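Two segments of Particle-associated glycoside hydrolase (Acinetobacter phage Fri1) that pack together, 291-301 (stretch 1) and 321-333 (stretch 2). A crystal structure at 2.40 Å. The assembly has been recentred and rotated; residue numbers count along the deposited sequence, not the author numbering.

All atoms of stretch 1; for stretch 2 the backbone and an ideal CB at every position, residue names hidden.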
# COMPACT_ATOMS: atom_id res chain seq x y z
N LYS A 291 16.49 -6.42 -28.25
CA LYS A 291 17.50 -6.82 -29.22
C LYS A 291 17.21 -8.26 -29.64
O LYS A 291 17.87 -9.20 -29.17
CB LYS A 291 18.90 -6.69 -28.64
CG LYS A 291 19.21 -5.31 -28.09
CD LYS A 291 20.69 -5.01 -28.16
CE LYS A 291 21.00 -3.57 -27.80
NZ LYS A 291 22.48 -3.32 -27.96
N PRO A 292 16.26 -8.47 -30.57
CA PRO A 292 15.83 -9.84 -30.87
C PRO A 292 16.93 -10.72 -31.43
O PRO A 292 16.87 -11.95 -31.27
CB PRO A 292 14.70 -9.64 -31.90
CG PRO A 292 14.33 -8.19 -31.81
CD PRO A 292 15.56 -7.47 -31.38
N GLU A 293 17.93 -10.13 -32.08
CA GLU A 293 19.04 -10.92 -32.61
C GLU A 293 19.87 -11.55 -31.50
O GLU A 293 20.50 -12.59 -31.72
CB GLU A 293 19.92 -10.05 -33.51
CG GLU A 293 20.68 -8.95 -32.77
CD GLU A 293 19.84 -7.70 -32.42
OE1 GLU A 293 18.61 -7.67 -32.65
OE2 GLU A 293 20.44 -6.72 -31.91
N LEU A 294 19.86 -10.97 -30.30
CA LEU A 294 20.54 -11.54 -29.14
C LEU A 294 19.54 -12.40 -28.40
O LEU A 294 18.86 -11.95 -27.46
CB LEU A 294 21.10 -10.43 -28.26
CG LEU A 294 22.12 -9.50 -28.92
CD1 LEU A 294 22.39 -8.33 -27.96
CD2 LEU A 294 23.41 -10.25 -29.24
N THR A 295 19.45 -13.66 -28.81
CA THR A 295 18.41 -14.55 -28.32
C THR A 295 18.51 -14.73 -26.80
O THR A 295 19.60 -14.76 -26.23
CB THR A 295 18.51 -15.89 -29.04
OG1 THR A 295 19.81 -16.45 -28.84
CG2 THR A 295 18.28 -15.67 -30.54
N TRP A 296 17.35 -14.89 -26.16
CA TRP A 296 17.28 -14.91 -24.70
C TRP A 296 16.19 -15.89 -24.25
O TRP A 296 15.52 -16.53 -25.07
CB TRP A 296 17.04 -13.50 -24.15
CG TRP A 296 15.98 -12.73 -24.90
CD1 TRP A 296 16.14 -11.96 -26.01
CD2 TRP A 296 14.57 -12.73 -24.60
NE1 TRP A 296 14.92 -11.44 -26.41
CE2 TRP A 296 13.94 -11.90 -25.56
CE3 TRP A 296 13.79 -13.33 -23.61
CZ2 TRP A 296 12.57 -11.66 -25.56
CZ3 TRP A 296 12.43 -13.09 -23.61
CH2 TRP A 296 11.83 -12.27 -24.58
N VAL A 297 16.03 -16.02 -22.94
CA VAL A 297 15.17 -17.08 -22.38
C VAL A 297 13.84 -16.50 -21.89
O VAL A 297 12.78 -16.85 -22.41
CB VAL A 297 15.90 -17.83 -21.25
CG1 VAL A 297 15.06 -19.03 -20.78
CG2 VAL A 297 17.30 -18.26 -21.71
N TYR A 298 13.89 -15.64 -20.88
CA TYR A 298 12.70 -14.98 -20.37
C TYR A 298 12.95 -13.48 -20.23
O TYR A 298 14.08 -13.00 -20.41
CB TYR A 298 12.27 -15.53 -19.01
CG TYR A 298 12.14 -17.04 -18.91
CD1 TYR A 298 11.30 -17.74 -19.76
CD2 TYR A 298 12.83 -17.75 -17.92
CE1 TYR A 298 11.17 -19.11 -19.67
CE2 TYR A 298 12.69 -19.13 -17.80
CZ TYR A 298 11.86 -19.80 -18.69
OH TYR A 298 11.71 -21.16 -18.60
N LEU A 299 11.90 -12.76 -19.88
CA LEU A 299 12.02 -11.32 -19.67
C LEU A 299 12.46 -11.00 -18.24
O LEU A 299 13.52 -10.41 -18.03
CB LEU A 299 10.70 -10.64 -20.03
CG LEU A 299 10.60 -9.13 -19.89
CD1 LEU A 299 11.71 -8.39 -20.64
CD2 LEU A 299 9.23 -8.69 -20.41
N PHE A 300 11.66 -11.40 -17.26
CA PHE A 300 11.93 -11.14 -15.85
C PHE A 300 11.56 -12.40 -15.09
O PHE A 300 10.48 -12.95 -15.28
CB PHE A 300 11.12 -9.93 -15.36
CG PHE A 300 11.24 -9.69 -13.89
CD1 PHE A 300 12.25 -8.91 -13.38
CD2 PHE A 300 10.33 -10.26 -13.01
CE1 PHE A 300 12.36 -8.70 -12.02
CE2 PHE A 300 10.44 -10.05 -11.65
CZ PHE A 300 11.44 -9.27 -11.16
N ASP A 301 12.48 -12.90 -14.26
CA ASP A 301 12.35 -14.27 -13.75
C ASP A 301 12.47 -14.28 -12.23
O ASP A 301 13.56 -14.08 -11.69
CB ASP A 301 13.40 -15.17 -14.39
CG ASP A 301 13.06 -16.65 -14.28
OD1 ASP A 301 11.92 -17.00 -13.92
OD2 ASP A 301 13.95 -17.49 -14.58
N UNK A 321 8.13 -0.96 -16.30
CA UNK A 321 7.82 -1.36 -17.66
C UNK A 321 8.47 -2.71 -17.93
O UNK A 321 9.66 -2.90 -17.66
CB UNK A 321 8.29 -0.31 -18.67
N UNK A 322 7.68 -3.65 -18.43
CA UNK A 322 8.16 -4.92 -18.94
C UNK A 322 7.89 -4.92 -20.43
O UNK A 322 6.73 -4.81 -20.85
CB UNK A 322 7.49 -6.11 -18.24
N UNK A 323 8.94 -5.03 -21.24
CA UNK A 323 8.81 -4.84 -22.67
C UNK A 323 9.67 -5.85 -23.41
O UNK A 323 10.86 -5.97 -23.13
CB UNK A 323 9.19 -3.41 -23.06
N UNK A 324 9.08 -6.55 -24.36
CA UNK A 324 9.83 -7.55 -25.10
C UNK A 324 9.35 -7.59 -26.54
O UNK A 324 8.16 -7.42 -26.82
CB UNK A 324 9.69 -8.93 -24.45
N UNK A 325 10.29 -7.77 -27.45
CA UNK A 325 9.99 -8.08 -28.84
C UNK A 325 10.24 -9.56 -29.06
O UNK A 325 11.02 -10.19 -28.35
CB UNK A 325 10.83 -7.23 -29.80
N UNK A 326 9.54 -10.12 -30.05
CA UNK A 326 9.70 -11.53 -30.34
C UNK A 326 11.16 -11.85 -30.64
O UNK A 326 11.88 -11.05 -31.26
CB UNK A 326 8.81 -11.94 -31.51
N UNK A 327 11.63 -12.99 -30.14
CA UNK A 327 12.99 -13.44 -30.37
C UNK A 327 13.03 -14.95 -30.48
O UNK A 327 12.26 -15.65 -29.81
CB UNK A 327 13.92 -12.96 -29.25
N UNK A 328 13.92 -15.46 -31.34
CA UNK A 328 13.99 -16.90 -31.60
C UNK A 328 14.29 -17.69 -30.32
O UNK A 328 15.34 -17.51 -29.70
CB UNK A 328 15.06 -17.19 -32.66
N UNK A 329 13.35 -18.57 -29.95
CA UNK A 329 13.47 -19.38 -28.76
C UNK A 329 13.08 -18.70 -27.47
O UNK A 329 13.01 -19.37 -26.43
CB UNK A 329 14.91 -19.88 -28.64
N UNK A 330 12.81 -17.40 -27.49
CA UNK A 330 12.50 -16.64 -26.29
C UNK A 330 11.04 -16.77 -25.89
O UNK A 330 10.16 -16.85 -26.75
CB UNK A 330 12.85 -15.17 -26.50
N UNK A 331 10.80 -16.79 -24.59
CA UNK A 331 9.46 -16.71 -24.02
C UNK A 331 9.32 -15.38 -23.30
O UNK A 331 10.01 -15.16 -22.29
CB UNK A 331 9.19 -17.88 -23.07
N UNK A 332 8.46 -14.47 -23.77
CA UNK A 332 8.44 -13.09 -23.26
C UNK A 332 7.68 -12.92 -21.95
O UNK A 332 6.77 -12.09 -21.83
CB UNK A 332 7.82 -12.17 -24.31
N UNK A 333 8.06 -13.70 -20.95
CA UNK A 333 7.27 -13.82 -19.73
C UNK A 333 7.96 -13.17 -18.54
O UNK A 333 9.18 -12.99 -18.52
CB UNK A 333 6.99 -15.29 -19.43

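Position 321 begins a strand and has nothing of stretch 1 within reach of its CB, so the contact leaves it open; it is Val-321. At 322 the CB points toward stretch 1, 3.8 Å from Leu-299 CD2, with the ring of Phe-300 beyond. A large apolar or aromatic side chain suits such a surface, and Phe-322 turns its edge to the face of Phe-300, the centroids 5.8 Å apart and the planes at 62°. Position 323 points away, as alternation in a strand requires, and stretch 1 sets no demand; it is Asn-323.

At 324 the CB again faces stretch 1, 4.0 Å from Trp-296 CH2 and 4.1 Å from Leu-299 CD2. With both neighbours already at contact distance, a small apolar residue fits well: Ala-324 touches indole and leucine with its methyl alone. Position 325 lies sideways beside the Pro-292 ring, where many apolar chains would do; Leu-325 packs its CB 4.1 Å from Pro-292 CG. Position 326 points away; stretch 1 lies out of reach of its CB and many residues would do; it is Ala-326.

Position 327 offers a sharper clue. Its CB lies 3.7 Å from Pro-292 O, an acceptor, and 3.4 Å from Trp-296 NE1, so a short, unbranched side chain with a donor is favoured, serine above all. Ser-327, chi1 t, donates from OG to Pro-292 O at 2.7 Å.

A type II turn runs from 327 to 330. Position 328 lies sideways, its CB 4.1 Å from Thr-295 CG2, and tolerates several residues; it is Ala-328. At 329 phi is 81°, which by itself favours glycine, and the residue is Gly-329.

At 330 the CB points toward stretch 1, 3.3 Å from Trp-296 O and directly over the indole. Little depth remains, so alanine suits: the CB of Ala-330 stands 3.3 Å from the centroid of the six-membered ring of Trp-296, 3° off its normal, a CH-pi contact.

At 331 the backbone N donates to Val-297 O (2.9 Å), which any residue but proline can do. The CB lies sideways, 3.9 Å from Tyr-298 CD1, leaving room for a long chain along the tyrosine. Glu-331 extends so that its OE1 comes 3.5 Å from Tyr-298 CE1.

At 332 the CB is 4.0 Å from Trp-296 CH2, so an apolar residue suits, and phi of -81° also allows proline; Pro-332 adds an apolar border to the indole's edge. At 333 the backbone O accepts from Leu-299 N (3.0 Å) and Phe-300 N (3.2 Å). Its sideways CB leaves several types possible; Thr-333 uses OG1 to donate to Glu-331 OE1 at 2.8 Å, beside the tyrosine ring.

Stretch 2 321-333: VFNALASAGAEPT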
# COMPACT_ATOMS: atom_id res chain seq x y z
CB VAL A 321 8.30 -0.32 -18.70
CG1 VAL A 321 8.11 -0.86 -20.12
CG2 VAL A 321 7.58 1.01 -18.51
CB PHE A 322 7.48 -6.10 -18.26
CG PHE A 322 7.54 -6.04 -16.76
CD1 PHE A 322 8.64 -6.56 -16.08
CD2 PHE A 322 6.49 -5.49 -16.03
CE1 PHE A 322 8.70 -6.51 -14.70
CE2 PHE A 322 6.54 -5.45 -14.64
CZ PHE A 322 7.66 -5.96 -13.97
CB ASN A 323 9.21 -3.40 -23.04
CG ASN A 323 8.85 -3.03 -24.46
OD1 ASN A 323 8.26 -3.83 -25.18
ND2 ASN A 323 9.19 -1.81 -24.86
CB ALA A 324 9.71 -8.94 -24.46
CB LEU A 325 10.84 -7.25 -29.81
CG LEU A 325 10.74 -5.72 -29.67
CD1 LEU A 325 11.80 -5.02 -30.55
CD2 LEU A 325 9.34 -5.23 -29.99
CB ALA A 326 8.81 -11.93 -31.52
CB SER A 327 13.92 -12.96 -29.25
OG SER A 327 15.26 -13.28 -29.57
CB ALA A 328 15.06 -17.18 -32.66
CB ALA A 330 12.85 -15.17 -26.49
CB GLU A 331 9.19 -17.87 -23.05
CG GLU A 331 7.77 -17.87 -22.52
CD GLU A 331 7.51 -19.00 -21.52
OE1 GLU A 331 7.75 -18.80 -20.31
OE2 GLU A 331 7.07 -20.09 -21.96
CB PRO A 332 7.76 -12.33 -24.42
CG PRO A 332 6.83 -13.35 -24.99
CD PRO A 332 7.52 -14.68 -24.88
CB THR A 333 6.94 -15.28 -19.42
OG1 THR A 333 8.10 -16.07 -19.64
CG2 THR A 333 5.82 -15.78 -20.33
O HOH W 1 15.56 -13.68 -33.14
O HOH W 2 13.93 -9.46 -28.21
O HOH W 3 16.59 -18.20 -26.83
O HOH W 4 12.71 -19.41 -23.65
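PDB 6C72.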